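Local coordinates for uncharacterized protein (Bacillus subtilis, PDB 5DQV) that hydrolyses nucleotides as a metal-dependent pyrophosphohydrolase of the HD-domain family, at the nickel (II) ion site and the interface of chains A and B. Sequence-based numbering; all coordinates share one arbitrary frame. Chains: chain A/B, Uncharacterized protein.

Contact 1: the nickel (II) ion site. Residues chain A 35, 39, 61, 64-65, 130, 133. With NI (nickel (II) ion), chain C.
The nickel (II) ion occupies the H...HD...D motif that names the HD family, a worked example of how pieces far apart in a chain are gathered round one metal. The nickel may come from purification and stand in for the native metal. Helix 33-50 supplies A:His35 near its start; the chain runs through helix 54-63 and, just past its end, delivers the adjacent pair A:His64 and A:Asp65; helix 121-132 closes the set with A:Asp130. A:His64 binds through NE2 at 2.0 Å from NI, and A:His35 through NE2 at 2.2 Å from NI. A:Asp130 is turned so that OD1 lies 2.2 Å from NI, while its other carboxylate oxygen, OD2, stands back at 3.2 Å from NI. The two imidazole nitrogens subtend 112° at the metal, and A:Asp130 OD1 stands nearly square to both. A:Asp65 OD1, at 2.8 Å from NI, is a looser contact, and water ligands may be unseen.

Torsions and a second shell fix the rings. A:His35 has CG anti to the backbone N (chi1 166°), and its ND1 donates in the ring plane to A:Asp133 OD2 at 2.6 Å, approaching from above the carboxylate plane. This acid just past helix 121-132 would tend to make the imidazole a stronger donor to the metal. A:His64 takes the crowded position, CG between the backbone N and the carbonyl carbon (chi1 90°); A:His64 ND1 gives an almost straight bond of 2.8 Å to the backbone carbonyl oxygen A:Ala61 O, met on a lone pair. The carboxylate carbon of A:Asp65 lies over one face of the A:His64 ring, toward its rim. The metal site, probably the catalytic centre, sits in the all-helical HD domain, where helices 33-50 and 121-132 meet the end of helix 54-63.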
loop_
_atom_site.group_PDB
_atom_site.type_symbol
_atom_site.label_atom_id
_atom_site.label_comp_id
_atom_site.label_asym_id
_atom_site.label_seq_id
_atom_site.Cartn_x
_atom_site.Cartn_y
_atom_site.Cartn_z
ATOM N N HIS A 35 -0.629 2.326 14.733
ATOM C CA HIS A 35 -1.693 3.282 14.443
ATOM C C HIS A 35 -2.030 4.049 15.716
ATOM O O HIS A 35 -2.059 5.281 15.731
ATOM C CB HIS A 35 -2.941 2.552 13.871
ATOM C CG HIS A 35 -4.168 3.406 13.861
ATOM N ND1 HIS A 35 -4.292 4.511 13.054
ATOM C CD2 HIS A 35 -5.289 3.369 14.616
ATOM C CE1 HIS A 35 -5.464 5.081 13.271
ATOM N NE2 HIS A 35 -6.085 4.407 14.219
ATOM N N VAL A 39 -1.678 8.055 16.418
ATOM C CA VAL A 39 -2.869 8.836 16.729
ATOM C C VAL A 39 -2.767 9.553 18.066
ATOM O O VAL A 39 -3.105 10.727 18.135
ATOM C CB VAL A 39 -4.140 8.021 16.611
ATOM C CG1 VAL A 39 -5.348 8.814 17.175
ATOM C CG2 VAL A 39 -4.306 7.574 15.222
ATOM N N ALA A 61 -7.375 8.704 22.982
ATOM C CA ALA A 61 -6.642 8.300 21.777
ATOM C C ALA A 61 -6.105 6.907 21.973
ATOM O O ALA A 61 -6.201 6.061 21.091
ATOM C CB ALA A 61 -5.501 9.289 21.478
ATOM N N HIS A 64 -9.042 4.325 21.889
ATOM C CA HIS A 64 -10.115 4.641 20.929
ATOM C C HIS A 64 -10.511 3.428 20.084
ATOM O O HIS A 64 -11.680 3.318 19.699
ATOM C CB HIS A 64 -9.750 5.894 20.057
ATOM C CG HIS A 64 -9.010 5.604 18.781
ATOM N ND1 HIS A 64 -7.635 5.537 18.711
ATOM C CD2 HIS A 64 -9.458 5.418 17.505
ATOM C CE1 HIS A 64 -7.262 5.253 17.470
ATOM N NE2 HIS A 64 -8.353 5.175 16.714
ATOM N N ASP A 65 -9.583 2.500 19.862
ATOM C CA ASP A 65 -9.806 1.351 18.978
ATOM C C ASP A 65 -10.208 0.060 19.693
ATOM O O ASP A 65 -10.497 -0.952 19.004
ATOM C CB ASP A 65 -8.471 0.932 18.301
ATOM C CG ASP A 65 -8.269 1.498 16.930
ATOM O OD1 ASP A 65 -9.007 2.428 16.467
ATOM O OD2 ASP A 65 -7.286 0.992 16.314
ATOM N N ASP A 130 -7.318 10.682 14.288
ATOM C CA ASP A 130 -7.579 9.369 13.732
ATOM C C ASP A 130 -7.729 9.513 12.215
ATOM O O ASP A 130 -7.223 8.670 11.413
ATOM C CB ASP A 130 -8.856 8.820 14.396
ATOM C CG ASP A 130 -9.046 7.368 14.215
ATOM O OD1 ASP A 130 -8.093 6.639 14.113
ATOM O OD2 ASP A 130 -10.190 6.929 14.179
ATOM N N ASP A 133 -4.494 10.258 10.273
ATOM C CA ASP A 133 -3.649 9.082 10.070
ATOM C C ASP A 133 -4.124 8.266 8.838
ATOM O O ASP A 133 -3.439 7.373 8.395
ATOM C CB ASP A 133 -3.632 8.197 11.342
ATOM C CG ASP A 133 -2.558 7.141 11.322
ATOM O OD1 ASP A 133 -1.379 7.513 11.295
ATOM O OD2 ASP A 133 -2.878 5.916 11.398
HETATM NI NI NI C . -8.160 4.561 14.823
#

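Contact 2: the interface of chains A and B. Residues chain A 144-145, 148-149; chain B 144-145, 148-149.
A parallel pair of helices, residues 136-150 of chain A and 136-149 of chain B, packed side by side at a shallow angle along the two-fold axis, forms this patch of the interface and illustrates how small residues let backbones come together. The glycines, toward the C-terminal end, are the most buried residues of the patch: A:Gly148 and B:Gly148 each hide 40 Å². Carbonyl oxygens repeatedly approach alpha carbons along the pair: A:Phe144 O lies 3.4 Å from B:Met145 CA, and, helped by the bare glycine, A:Gly148 O comes to 3.3 Å from B:Ala149 CA. The methyl B:Ala149 CB rests 3.6 Å from the same A:Gly148 O.

One turn earlier, A:Met145 holds CG anti to the backbone N (chi1 173°), which carries CG alongside the opposite glycine, 3.8 Å from B:Gly148 CA; the chain bends only at chi3. B:Met145 repeats the pose, with CG 4.0 Å from A:Gly148 CA. At the other end of the patch the phenylalanines face each other across the axis, A:Phe144 CB to B:Phe144 CB at 3.8 Å, whereas their rings turn away, each CG anti to its own carbonyl carbon (chi1 -71° in chain A).

Within this patch no N or O of one chain comes within bonding distance of one in the other. It belongs to the helix following metal-bearing helix 121-132, mid-dimer, though the structure alone does not prove a biological pairing.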
loop_
_atom_site.group_PDB
_atom_site.type_symbol
_atom_site.label_atom_id
_atom_site.label_comp_id
_atom_site.label_asym_id
_atom_site.label_seq_id
_atom_site.Cartn_x
_atom_site.Cartn_y
_atom_site.Cartn_z
ATOM N N PHE A 144 -3.296 0.862 0.869
ATOM C CA PHE A 144 -2.767 -0.242 0.097
ATOM C C PHE A 144 -2.532 -1.481 0.959
ATOM O O PHE A 144 -2.777 -2.610 0.513
ATOM C CB PHE A 144 -1.536 0.191 -0.681
ATOM C CG PHE A 144 -1.856 1.132 -1.828
ATOM C CD1 PHE A 144 -2.697 0.723 -2.866
ATOM C CD2 PHE A 144 -1.358 2.394 -1.856
ATOM C CE1 PHE A 144 -3.050 1.607 -3.897
ATOM C CE2 PHE A 144 -1.688 3.286 -2.928
ATOM C CZ PHE A 144 -2.501 2.879 -3.928
ATOM N N MET A 145 -2.079 -1.293 2.201
ATOM C CA MET A 145 -1.974 -2.437 3.147
ATOM C C MET A 145 -3.337 -3.145 3.362
ATOM O O MET A 145 -3.441 -4.363 3.269
ATOM C CB MET A 145 -1.430 -1.940 4.484
ATOM C CG MET A 145 -1.395 -2.975 5.679
ATOM S SD MET A 145 -0.975 -2.098 7.249
ATOM C CE MET A 145 0.166 -0.831 6.561
ATOM N N GLY A 148 -4.351 -5.165 0.360
ATOM C CA GLY A 148 -3.560 -6.396 0.326
ATOM C C GLY A 148 -4.074 -7.380 1.373
ATOM O O GLY A 148 -4.139 -8.581 1.125
ATOM N N ALA A 149 -4.470 -6.858 2.528
ATOM C CA ALA A 149 -5.008 -7.690 3.594
ATOM C C ALA A 149 -6.349 -8.335 3.198
ATOM O O ALA A 149 -6.607 -9.469 3.560
ATOM C CB ALA A 149 -5.136 -6.900 4.900
ATOM N N PHE B 144 3.261 -1.824 -0.275
ATOM C CA PHE B 144 2.364 -1.826 0.851
ATOM C C PHE B 144 1.311 -2.917 0.716
ATOM O O PHE B 144 0.976 -3.549 1.686
ATOM C CB PHE B 144 1.779 -0.438 1.089
ATOM C CG PHE B 144 2.774 0.515 1.711
ATOM C CD1 PHE B 144 3.288 0.263 2.970
ATOM C CD2 PHE B 144 3.203 1.648 1.021
ATOM C CE1 PHE B 144 4.187 1.121 3.543
ATOM C CE2 PHE B 144 4.128 2.499 1.583
ATOM C CZ PHE B 144 4.617 2.236 2.831
ATOM N N MET B 145 0.819 -3.159 -0.496
ATOM C CA MET B 145 -0.110 -4.262 -0.736
ATOM C C MET B 145 0.498 -5.600 -0.320
ATOM O O MET B 145 -0.142 -6.411 0.347
ATOM C CB MET B 145 -0.594 -4.262 -2.206
ATOM C CG MET B 145 -1.177 -5.586 -2.744
ATOM S SD MET B 145 -1.523 -5.603 -4.542
ATOM C CE MET B 145 -2.489 -4.046 -4.567
ATOM N N GLY B 148 0.647 -5.984 3.406
ATOM C CA GLY B 148 -0.672 -6.273 3.939
ATOM C C GLY B 148 -1.082 -7.720 3.739
ATOM O O GLY B 148 -1.613 -8.360 4.655
ATOM N N ALA B 149 -0.867 -8.215 2.532
ATOM C CA ALA B 149 -1.170 -9.616 2.197
ATOM C C ALA B 149 -0.416 -10.592 3.102
ATOM O O ALA B 149 -0.983 -11.589 3.559
ATOM C CB ALA B 149 -0.858 -9.901 0.736
#

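About 19 Å separates the centres of the C-alpha atoms of contact 1 and contact 2. They share no residue, but neighbouring stretches of the same chain join them: helix 121-132 and the residue just past it serve contact 1, and the next helix, 136-150, supplies chain A's half of contact 2. Metal binding in contact 1 uses residues of one chain, so each copy carries its own centre, and contact 2 adds no ligand to it. If the deposited dimer is the working form, the short connection between the two helices could couple pairing to the position of the metal ligands.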